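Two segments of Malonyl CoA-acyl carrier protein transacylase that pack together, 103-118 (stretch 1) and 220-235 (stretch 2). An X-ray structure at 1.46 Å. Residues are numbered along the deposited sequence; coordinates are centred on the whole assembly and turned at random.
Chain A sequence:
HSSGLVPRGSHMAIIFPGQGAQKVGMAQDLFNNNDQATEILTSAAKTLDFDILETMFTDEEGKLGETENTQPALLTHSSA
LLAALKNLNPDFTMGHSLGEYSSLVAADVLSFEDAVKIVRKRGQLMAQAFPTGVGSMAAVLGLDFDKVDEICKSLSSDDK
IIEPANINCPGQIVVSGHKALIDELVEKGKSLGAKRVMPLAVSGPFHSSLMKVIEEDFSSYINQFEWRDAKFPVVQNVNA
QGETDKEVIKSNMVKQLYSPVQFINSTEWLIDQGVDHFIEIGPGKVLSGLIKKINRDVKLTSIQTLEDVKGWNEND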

# COMPACT_ATOMS: atom_id res chain seq x y z
N SER A 103 8.16 -2.12 -0.47
CA SER A 103 9.30 -1.27 -0.02
C SER A 103 10.29 -2.14 0.77
O SER A 103 11.53 -1.89 0.66
N LEU A 104 9.80 -3.06 1.61
CA LEU A 104 10.67 -3.92 2.47
C LEU A 104 11.48 -4.81 1.58
O LEU A 104 12.70 -5.06 1.85
N VAL A 105 10.91 -5.34 0.49
CA VAL A 105 11.72 -6.16 -0.44
C VAL A 105 12.73 -5.23 -1.13
O VAL A 105 13.93 -5.62 -1.27
N ALA A 106 12.33 -4.03 -1.56
CA ALA A 106 13.20 -3.10 -2.31
C ALA A 106 14.46 -2.73 -1.43
O ALA A 106 15.61 -2.65 -1.96
N ALA A 107 14.22 -2.58 -0.12
CA ALA A 107 15.27 -2.09 0.83
C ALA A 107 15.96 -3.30 1.47
O ALA A 107 16.78 -3.08 2.38
N ASP A 108 15.68 -4.52 1.04
CA ASP A 108 16.34 -5.72 1.57
C ASP A 108 16.10 -5.96 3.04
O ASP A 108 16.82 -6.75 3.70
N VAL A 109 14.99 -5.41 3.55
CA VAL A 109 14.48 -5.87 4.85
C VAL A 109 14.04 -7.30 4.84
O VAL A 109 14.18 -8.05 5.80
N LEU A 110 13.33 -7.68 3.78
CA LEU A 110 12.81 -9.00 3.61
C LEU A 110 13.21 -9.47 2.20
O LEU A 110 13.23 -8.65 1.29
N SER A 111 13.46 -10.76 2.07
CA SER A 111 13.62 -11.34 0.72
C SER A 111 12.21 -11.44 0.05
O SER A 111 11.16 -11.50 0.80
N PHE A 112 12.19 -11.54 -1.28
CA PHE A 112 10.89 -11.63 -1.92
C PHE A 112 10.15 -12.88 -1.43
O PHE A 112 8.94 -12.83 -1.19
N GLU A 113 10.78 -14.06 -1.32
CA GLU A 113 10.07 -15.28 -0.95
C GLU A 113 9.54 -15.19 0.46
O GLU A 113 8.38 -15.62 0.69
N ASP A 114 10.28 -14.54 1.37
CA ASP A 114 9.75 -14.37 2.75
C ASP A 114 8.53 -13.39 2.66
O ASP A 114 7.48 -13.67 3.29
N ALA A 115 8.70 -12.26 1.98
CA ALA A 115 7.59 -11.23 1.90
C ALA A 115 6.36 -11.75 1.22
O ALA A 115 5.23 -11.44 1.65
N VAL A 116 6.49 -12.64 0.22
CA VAL A 116 5.27 -13.11 -0.49
C VAL A 116 4.45 -14.04 0.44
O VAL A 116 3.23 -14.03 0.47
N LYS A 117 5.19 -14.79 1.29
CA LYS A 117 4.50 -15.66 2.27
C LYS A 117 3.89 -14.78 3.35
O LYS A 117 2.70 -15.05 3.74
N ILE A 118 4.63 -13.75 3.77
CA ILE A 118 4.11 -12.89 4.82
C ILE A 118 2.80 -12.16 4.35
O ILE A 118 1.80 -12.10 5.11
N SER A 220 2.94 -13.61 15.43
CA SER A 220 3.48 -14.96 15.55
C SER A 220 4.07 -15.47 14.22
O SER A 220 5.20 -16.03 14.15
N TYR A 221 3.33 -15.31 13.14
CA TYR A 221 3.81 -15.76 11.83
C TYR A 221 5.07 -15.03 11.36
O TYR A 221 5.95 -15.65 10.82
N ILE A 222 5.10 -13.72 11.50
CA ILE A 222 6.23 -12.97 10.99
C ILE A 222 7.56 -13.33 11.72
O ILE A 222 8.64 -13.01 11.19
N ASN A 223 7.44 -13.96 12.87
CA ASN A 223 8.65 -14.42 13.60
C ASN A 223 9.26 -15.60 12.95
O ASN A 223 10.37 -15.98 13.32
N GLN A 224 8.55 -16.20 12.00
CA GLN A 224 9.14 -17.32 11.23
C GLN A 224 10.16 -16.87 10.18
O GLN A 224 10.74 -17.75 9.46
N PHE A 225 10.42 -15.56 10.03
CA PHE A 225 11.29 -15.12 8.97
C PHE A 225 12.35 -14.23 9.57
O PHE A 225 12.12 -13.57 10.61
N GLU A 226 13.45 -14.04 8.85
CA GLU A 226 14.52 -13.17 9.29
C GLU A 226 14.29 -11.79 8.70
O GLU A 226 14.11 -11.61 7.50
N TRP A 227 14.23 -10.77 9.55
CA TRP A 227 14.11 -9.42 9.15
C TRP A 227 15.48 -8.75 9.24
O TRP A 227 16.24 -8.94 10.23
N ARG A 228 15.83 -7.98 8.23
CA ARG A 228 17.08 -7.25 8.20
C ARG A 228 16.94 -5.80 8.28
O ARG A 228 15.88 -5.23 7.94
N ASP A 229 18.01 -5.08 8.61
CA ASP A 229 17.97 -3.62 8.52
C ASP A 229 17.72 -3.16 7.07
O ASP A 229 18.03 -3.90 6.14
N ALA A 230 17.17 -1.96 6.87
CA ALA A 230 16.89 -1.48 5.51
C ALA A 230 18.18 -0.85 4.94
O ALA A 230 18.87 -0.07 5.68
N LYS A 231 18.43 -1.05 3.65
CA LYS A 231 19.56 -0.41 3.00
C LYS A 231 19.37 1.07 2.69
O LYS A 231 20.35 1.82 2.47
N PHE A 232 18.12 1.57 2.73
CA PHE A 232 17.83 3.01 2.61
C PHE A 232 16.47 3.12 3.37
O PHE A 232 15.80 2.07 3.53
N PRO A 233 16.12 4.33 3.85
CA PRO A 233 14.95 4.44 4.75
C PRO A 233 13.60 4.11 4.04
O PRO A 233 13.34 4.52 2.92
N VAL A 234 12.80 3.39 4.81
CA VAL A 234 11.40 3.02 4.42
C VAL A 234 10.55 4.02 5.23
O VAL A 234 10.61 4.00 6.51
N VAL A 235 9.78 4.87 4.56
CA VAL A 235 8.90 5.81 5.28
C VAL A 235 7.64 5.02 5.62
O VAL A 235 6.89 4.67 4.72

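The two stretches run antiparallel, with S103 near V234 and I118 near I222, and together they bury 1037 Å². Stretch 1 leaves a helix at A107, passes through a short loop and enters a second helix after S111. The direct hydrogen bonds between the stretches cluster at this loop, where carbonyls are free of helical bonding.

A107 O accepts from K231 N at 2.9 Å, and V109 O accepts from R228 N at 2.9 Å. Both are nearly straight. D108 O takes a weak bond from R228 NE at 3.0 Å. D108 O also accepts from water 1 at 3.0 Å, and the same water donates to D229 O at 2.9 Å. D108 (chi1 m) points toward stretch 2, and its OD2 forms a salt bridge with K231 NZ at 3.4 Å. The NZ also gives a weak bond to water 1.

R228 (chi1 m, chi2 t, chi3 m) lays its guanidinium along the loop, with V109 C over one face. S111 N and R228 NH2 lie 3.4 Å apart, but both are donors and do not bond. S111 N instead donates to water 2 at 2.9 Å. Water 2 in turn donates to D114 OD2 at 2.5 Å and E226 O at 2.8 Å, and accepts weakly from R228 NH1. A long salt bridge, 3.7 Å, joins R228 NH1 to E226 OE1. R228 O is buried without a conventional polar partner; V109 CA makes a CH...O contact to it at 3.5 Å.

S111 (chi1 p) caps the second helix: its OG accepts from D114 N at 3.2 Å. W227 NE1 is satisfied within stretch 2 by I222 O at 3.0 Å. At the far end, water 3 donates to K117 O at 2.8 Å and lies 3.0 Å from Y221 OH, bridging the two.

Apolar groups fill the rest. A107 CB sits over the face of the F232 ring (chi1 p), 4.2 Å from its centroid, and also meets V234 CG2 at 3.8 Å. V109 (chi1 t) places CG2 3.6 Å from A230 CB and CG1 3.8 Å from W227 CE3. The L110 side chain starts away from stretch 2, but rotamer m,t brings CD2 over the W227 five-membered ring, 3.8 Å from its centroid. L104 (m,t) reaches the same indole, with L104 CD1 3.7 Å from W227 CZ3. I118 (m,t) sets CG1 over the F225 ring (chi1 m), 4.0 Å from its centroid, while its CG2 meets I222 CG2 at 3.9 Å.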

# COMPACT_ATOMS: atom_id res chain seq x y z
CB SER A 103 8.74 -0.12 0.84
OG SER A 103 8.12 0.86 0.08
CB LEU A 104 9.88 -4.78 3.48
CG LEU A 104 9.02 -3.95 4.43
CD1 LEU A 104 8.51 -4.89 5.58
CD2 LEU A 104 9.77 -2.74 5.07
CB VAL A 105 10.75 -6.79 -1.48
CG1 VAL A 105 11.52 -7.46 -2.66
CG2 VAL A 105 9.88 -7.84 -0.78
CB ALA A 106 12.45 -1.81 -2.71
CB ALA A 107 14.59 -1.23 1.90
CB ASP A 108 17.87 -5.60 1.29
CG ASP A 108 18.18 -5.98 -0.17
OD1 ASP A 108 17.27 -6.60 -0.84
OD2 ASP A 108 19.29 -5.62 -0.67
CB VAL A 109 13.36 -4.88 5.34
CG1 VAL A 109 12.75 -5.46 6.59
CG2 VAL A 109 13.89 -3.48 5.48
CB LEU A 110 11.27 -9.04 3.64
CG LEU A 110 10.66 -8.77 5.01
CD1 LEU A 110 9.09 -8.68 4.77
CD2 LEU A 110 10.95 -9.88 6.08
CB SER A 111 14.24 -12.75 0.76
OG SER A 111 13.35 -13.71 1.36
CB PHE A 112 11.06 -11.73 -3.46
CG PHE A 112 9.76 -11.98 -4.14
CD1 PHE A 112 8.77 -10.93 -4.21
CD2 PHE A 112 9.43 -13.27 -4.56
CE1 PHE A 112 7.52 -11.26 -4.76
CE2 PHE A 112 8.20 -13.56 -5.14
CZ PHE A 112 7.20 -12.50 -5.20
CB GLU A 113 11.07 -16.52 -0.88
CG GLU A 113 11.23 -17.24 -2.16
CD GLU A 113 12.29 -18.36 -2.03
OE1 GLU A 113 13.47 -18.02 -1.72
OE2 GLU A 113 11.89 -19.52 -2.28
CB ASP A 114 10.78 -13.73 3.71
CG ASP A 114 11.95 -14.67 4.04
OD1 ASP A 114 11.95 -15.81 3.59
OD2 ASP A 114 12.80 -14.19 4.83
CB ALA A 115 8.10 -10.05 1.16
CB VAL A 116 5.57 -13.73 -1.91
CG1 VAL A 116 6.07 -15.19 -1.79
CG2 VAL A 116 4.30 -13.66 -2.74
CB LYS A 117 5.51 -16.65 2.92
CG LYS A 117 6.17 -17.63 1.90
CD LYS A 117 7.38 -18.31 2.46
CE LYS A 117 7.87 -19.34 1.46
NZ LYS A 117 9.25 -19.89 1.96
CB ILE A 118 5.16 -11.84 5.23
CG1 ILE A 118 6.15 -12.66 6.10
CG2 ILE A 118 4.53 -10.70 6.06
CD1 ILE A 118 7.44 -11.88 6.30
CB SER A 220 2.42 -15.91 16.05
OG SER A 220 3.03 -17.18 16.13
CB TYR A 221 2.72 -15.62 10.75
CG TYR A 221 3.05 -16.31 9.46
CD1 TYR A 221 3.16 -17.66 9.39
CD2 TYR A 221 3.25 -15.59 8.30
CE1 TYR A 221 3.45 -18.27 8.22
CE2 TYR A 221 3.53 -16.20 7.11
CZ TYR A 221 3.65 -17.53 7.06
OH TYR A 221 3.92 -18.09 5.86
CB ILE A 222 6.03 -11.48 10.86
CG1 ILE A 222 5.89 -10.78 12.24
CG2 ILE A 222 4.77 -11.19 9.88
CD1 ILE A 222 5.74 -9.30 12.23
CB ASN A 223 8.31 -14.88 15.05
CG ASN A 223 8.01 -13.73 15.95
OD1 ASN A 223 8.38 -12.57 15.69
ND2 ASN A 223 7.25 -14.04 17.03
CB GLN A 224 8.08 -18.23 10.63
CG GLN A 224 7.14 -18.82 11.70
CD GLN A 224 6.08 -19.66 11.12
OE1 GLN A 224 6.12 -20.16 10.00
NE2 GLN A 224 4.99 -19.86 11.94
CB PHE A 225 10.43 -14.27 7.99
CG PHE A 225 9.31 -15.07 7.42
CD1 PHE A 225 8.05 -15.13 8.05
CD2 PHE A 225 9.53 -15.88 6.26
CE1 PHE A 225 7.09 -15.97 7.61
CE2 PHE A 225 8.54 -16.72 5.79
CZ PHE A 225 7.26 -16.79 6.47
CB GLU A 226 15.86 -13.76 8.77
CG GLU A 226 17.00 -12.82 9.03
CD GLU A 226 18.31 -13.37 8.44
OE1 GLU A 226 18.94 -12.63 7.62
OE2 GLU A 226 18.65 -14.56 8.80
CB TRP A 227 13.15 -8.66 10.07
CG TRP A 227 11.75 -9.19 9.96
CD1 TRP A 227 11.31 -10.45 10.21
CD2 TRP A 227 10.61 -8.43 9.51
NE1 TRP A 227 9.91 -10.54 9.94
CE2 TRP A 227 9.51 -9.31 9.50
CE3 TRP A 227 10.45 -7.09 9.11
CZ2 TRP A 227 8.19 -8.89 9.11
CZ3 TRP A 227 9.12 -6.66 8.74
CH2 TRP A 227 8.05 -7.58 8.73
CB ARG A 228 17.88 -7.62 6.93
CG ARG A 228 18.28 -9.09 6.92
CD ARG A 228 19.02 -9.45 5.67
NE ARG A 228 18.17 -9.29 4.49
CZ ARG A 228 17.23 -10.16 4.07
NH1 ARG A 228 16.96 -11.31 4.73
NH2 ARG A 228 16.57 -9.89 2.97
CB ASP A 229 19.27 -3.01 9.05
CG ASP A 229 19.39 -3.13 10.56
OD1 ASP A 229 18.35 -3.20 11.24
OD2 ASP A 229 20.54 -3.16 11.06
CB ALA A 230 15.77 -0.42 5.58
CB LYS A 231 19.90 -1.21 1.74
CG LYS A 231 20.64 -2.54 1.96
CD LYS A 231 20.96 -3.19 0.57
CE LYS A 231 21.82 -4.48 0.59
NZ LYS A 231 21.59 -5.22 1.81
CB PHE A 232 17.78 3.52 1.14
CG PHE A 232 17.03 2.59 0.20
CD1 PHE A 232 17.71 1.57 -0.50
CD2 PHE A 232 15.61 2.68 0.03
CE1 PHE A 232 17.06 0.69 -1.34
CE2 PHE A 232 14.95 1.75 -0.82
CZ PHE A 232 15.61 0.74 -1.46
CB PRO A 233 14.92 5.91 5.17
CG PRO A 233 16.45 6.44 4.96
CD PRO A 233 16.89 5.60 3.75
CB VAL A 234 11.10 1.61 4.81
CG1 VAL A 234 9.62 1.31 4.46
CG2 VAL A 234 12.06 0.59 4.16
CB VAL A 235 8.61 7.05 4.49
CG1 VAL A 235 7.75 8.06 5.30
CG2 VAL A 235 9.98 7.73 4.18
O HOH W 1 19.54 -5.63 4.44
O HOH W 2 13.91 -11.93 4.71
O HOH W 3 1.75 -17.66 3.86